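Local coordinates for protein phosphosugar isomerase (Escherichia coli O6:H1, PDB 5UQI) that probably interconverts arabinose-5-phosphate and ribulose-5-phosphate as a sugar isomerase of the GutQ/KpsF type, and is held here with arabinose-5-phosphate bound, at residues T78-G83 against L107-S112. Sequence-based numbering, arbitrary orientation.
Sequences TEAVHG and LATLPS
Ala108 meets Val81 through both its side chain and its backbone. The Val81 methyl CG1 lies 4.2 Å from Ala108 CB, and the same methyl comes to 3.7 Å from Ala108 O, a van der Waals approach between two exposed residues. The next residue, Thr109, is buried. Its methyl CG2 reaches across to Val81 CG1 at 3.9 Å. It also touches Ala80 CB at 4.0 Å, bridging two successive residues of 78-83. A chi1 of 69° sets this methyl anti to the carbonyl carbon and places OG1 between the backbone N and the carbonyl carbon, where it hydrogen-bonds Ile106 O, three residues earlier; the threonine thus offers its apolar branch to the neighbouring helix. Leu110 closes a type I turn with its N 3.0 Å from Leu107 O, and its side chain, like that of Leu107, packs on helix 130-134. Further on, Ser112 touches Leu85, on which Ala80 also rests. No hydrogen bond joins the segments, which together bury 126 Å². This small methyl-to-methyl packing joins two connections of the parallel alpha/beta SIS domain: helix 77-84, with Gly83 as C-prime residue of a Schellman motif, between strands 72-76 and 93-97, and the turn into helix 110-116, between strands 93-97 and 120-124.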
ATOM      1  N   THR A  78      12.074   4.793  -8.091  1.00 12.75           N
ATOM      2  CA  THR A  78      13.229   5.231  -8.897  1.00 13.64           C
ATOM      3  C   THR A  78      13.769   6.531  -8.418  1.00 13.89           C
ATOM      4  O   THR A  78      14.975   6.710  -8.310  1.00 14.59           O
ATOM      5  CB  THR A  78      12.793   5.412 -10.385  1.00 13.59           C
ATOM      6  OG1 THR A  78      12.554   4.073 -10.851  1.00 14.98           O
ATOM      7  CG2 THR A  78      13.900   6.028 -11.240  1.00 14.30           C
ATOM      8  N   GLU A  79      12.912   7.471  -8.093  1.00 12.04           N
ATOM      9  CA  GLU A  79      13.460   8.706  -7.549  1.00 12.86           C
ATOM     10  C   GLU A  79      14.250   8.477  -6.235  1.00 13.02           C
ATOM     11  O   GLU A  79      15.248   9.174  -5.998  1.00 13.68           O
ATOM     12  CB  GLU A  79      12.330   9.737  -7.288  1.00 13.42           C
ATOM     13  CG  GLU A  79      11.565  10.070  -8.623  1.00 17.34           C
ATOM     14  CD  GLU A  79      12.516  10.633  -9.675  1.00 20.50           C
ATOM     15  OE1 GLU A  79      13.368  11.519  -9.270  1.00 22.86           O
ATOM     16  OE2 GLU A  79      12.574  10.137 -10.842  1.00 17.31           O
ATOM     17  N   ALA A  80      13.816   7.496  -5.411  1.00 12.26           N
ATOM     18  CA  ALA A  80      14.532   7.178  -4.197  1.00 12.68           C
ATOM     19  C   ALA A  80      16.008   6.905  -4.477  1.00 12.52           C
ATOM     20  O   ALA A  80      16.851   7.391  -3.755  1.00 13.79           O
ATOM     21  CB  ALA A  80      13.857   5.949  -3.572  1.00 13.67           C
ATOM     22  N   VAL A  81      16.289   6.129  -5.529  1.00 12.90           N
ATOM     23  CA  VAL A  81      17.720   5.717  -5.732  1.00 12.80           C
ATOM     24  C   VAL A  81      18.484   6.796  -6.510  1.00 14.06           C
ATOM     25  O   VAL A  81      19.672   6.655  -6.811  1.00 15.44           O
ATOM     26  CB  VAL A  81      17.816   4.330  -6.393  1.00 13.13           C
ATOM     27  CG1 VAL A  81      17.199   3.282  -5.474  1.00 16.07           C
ATOM     28  CG2 VAL A  81      17.309   4.295  -7.854  1.00 13.62           C
ATOM     29  N   HIS A  82      17.785   7.867  -6.912  1.00 14.80           N
ATOM     30  CA  HIS A  82      18.392   9.060  -7.499  1.00 15.25           C
ATOM     31  C   HIS A  82      18.390  10.232  -6.526  1.00 14.60           C
ATOM     32  O   HIS A  82      18.423  11.373  -6.964  1.00 18.12           O
ATOM     33  CB  HIS A  82      17.723   9.398  -8.842  1.00 15.57           C
ATOM     34  CG  HIS A  82      17.942   8.334  -9.863  1.00 18.02           C
ATOM     35  ND1 HIS A  82      19.027   8.343 -10.715  1.00 25.79           N
ATOM     36  CD2 HIS A  82      17.244   7.218 -10.157  1.00 17.84           C
ATOM     37  CE1 HIS A  82      18.996   7.263 -11.477  1.00 25.45           C
ATOM     38  NE2 HIS A  82      17.952   6.539 -11.133  1.00 21.66           N
ATOM     39  N   GLY A  83      18.383   9.957  -5.229  1.00 13.75           N
ATOM     40  CA  GLY A  83      18.596  10.997  -4.225  1.00 13.07           C
ATOM     41  C   GLY A  83      17.480  11.072  -3.209  1.00 12.94           C
ATOM     42  O   GLY A  83      17.695  11.578  -2.143  1.00 14.23           O
ATOM     43  N   LEU A 107      13.387  -3.323  -5.257  1.00 17.41           N
ATOM     44  CA  LEU A 107      14.489  -4.017  -4.523  1.00 17.72           C
ATOM     45  C   LEU A 107      15.760  -3.173  -4.492  1.00 19.16           C
ATOM     46  O   LEU A 107      16.568  -3.350  -3.557  1.00 18.06           O
ATOM     47  CB  LEU A 107      14.834  -5.327  -5.181  1.00 18.40           C
ATOM     48  CG  LEU A 107      13.657  -6.254  -5.309  1.00 17.80           C
ATOM     49  CD1 LEU A 107      14.012  -7.542  -6.055  1.00 20.31           C
ATOM     50  CD2 LEU A 107      13.021  -6.672  -4.004  1.00 18.95           C
ATOM     51  N   ALA A 108      15.976  -2.334  -5.524  1.00 17.02           N
ATOM     52  CA  ALA A 108      17.151  -1.463  -5.576  1.00 17.25           C
ATOM     53  C   ALA A 108      17.247  -0.477  -4.438  1.00 16.68           C
ATOM     54  O   ALA A 108      18.339   0.022  -4.132  1.00 18.19           O
ATOM     55  CB  ALA A 108      17.164  -0.701  -6.895  1.00 17.82           C
ATOM     56  N   THR A 109      16.119  -0.177  -3.767  1.00 14.77           N
ATOM     57  CA  THR A 109      16.185   0.688  -2.641  1.00 14.92           C
ATOM     58  C   THR A 109      16.719   0.049  -1.354  1.00 14.85           C
ATOM     59  O   THR A 109      17.006   0.722  -0.351  1.00 16.40           O
ATOM     60  CB  THR A 109      14.797   1.264  -2.248  1.00 15.89           C
ATOM     61  OG1 THR A 109      13.957   0.250  -1.718  1.00 16.07           O
ATOM     62  CG2 THR A 109      14.105   1.997  -3.421  1.00 16.68           C
ATOM     63  N   LEU A 110      16.732  -1.304  -1.344  1.00 16.80           N
ATOM     64  CA  LEU A 110      16.892  -2.005  -0.051  1.00 17.70           C
ATOM     65  C   LEU A 110      18.307  -1.925   0.614  1.00 16.84           C
ATOM     66  O   LEU A 110      18.386  -1.690   1.801  1.00 18.38           O
ATOM     67  CB  LEU A 110      16.448  -3.467  -0.172  1.00 17.83           C
ATOM     68  CG  LEU A 110      14.949  -3.605  -0.453  1.00 19.33           C
ATOM     69  CD1 LEU A 110      14.686  -5.042  -0.761  1.00 19.59           C
ATOM     70  CD2 LEU A 110      14.142  -3.177   0.759  1.00 20.25           C
ATOM     71  N   PRO A 111      19.388  -2.065  -0.182  1.00 17.69           N
ATOM     72  CA  PRO A 111      20.689  -1.914   0.515  1.00 19.06           C
ATOM     73  C   PRO A 111      20.873  -0.595   1.256  1.00 19.33           C
ATOM     74  O   PRO A 111      21.289  -0.589   2.436  1.00 19.67           O
ATOM     75  CB  PRO A 111      21.695  -2.088  -0.614  1.00 18.17           C
ATOM     76  CG  PRO A 111      21.011  -2.929  -1.648  1.00 18.07           C
ATOM     77  CD  PRO A 111      19.563  -2.404  -1.596  1.00 17.56           C
ATOM     78  N   SER A 112      20.452   0.544   0.615  1.00 16.84           N
ATOM     79  CA  SER A 112      20.542   1.770   1.314  1.00 17.18           C
ATOM     80  C   SER A 112      19.601   1.817   2.508  1.00 17.54           C
ATOM     81  O   SER A 112      19.955   2.309   3.540  1.00 16.78           O
ATOM     82  CB  SER A 112      20.251   2.989   0.384  1.00 17.83           C
ATOM     83  OG  SER A 112      21.261   3.085  -0.644  1.00 19.28           O
TER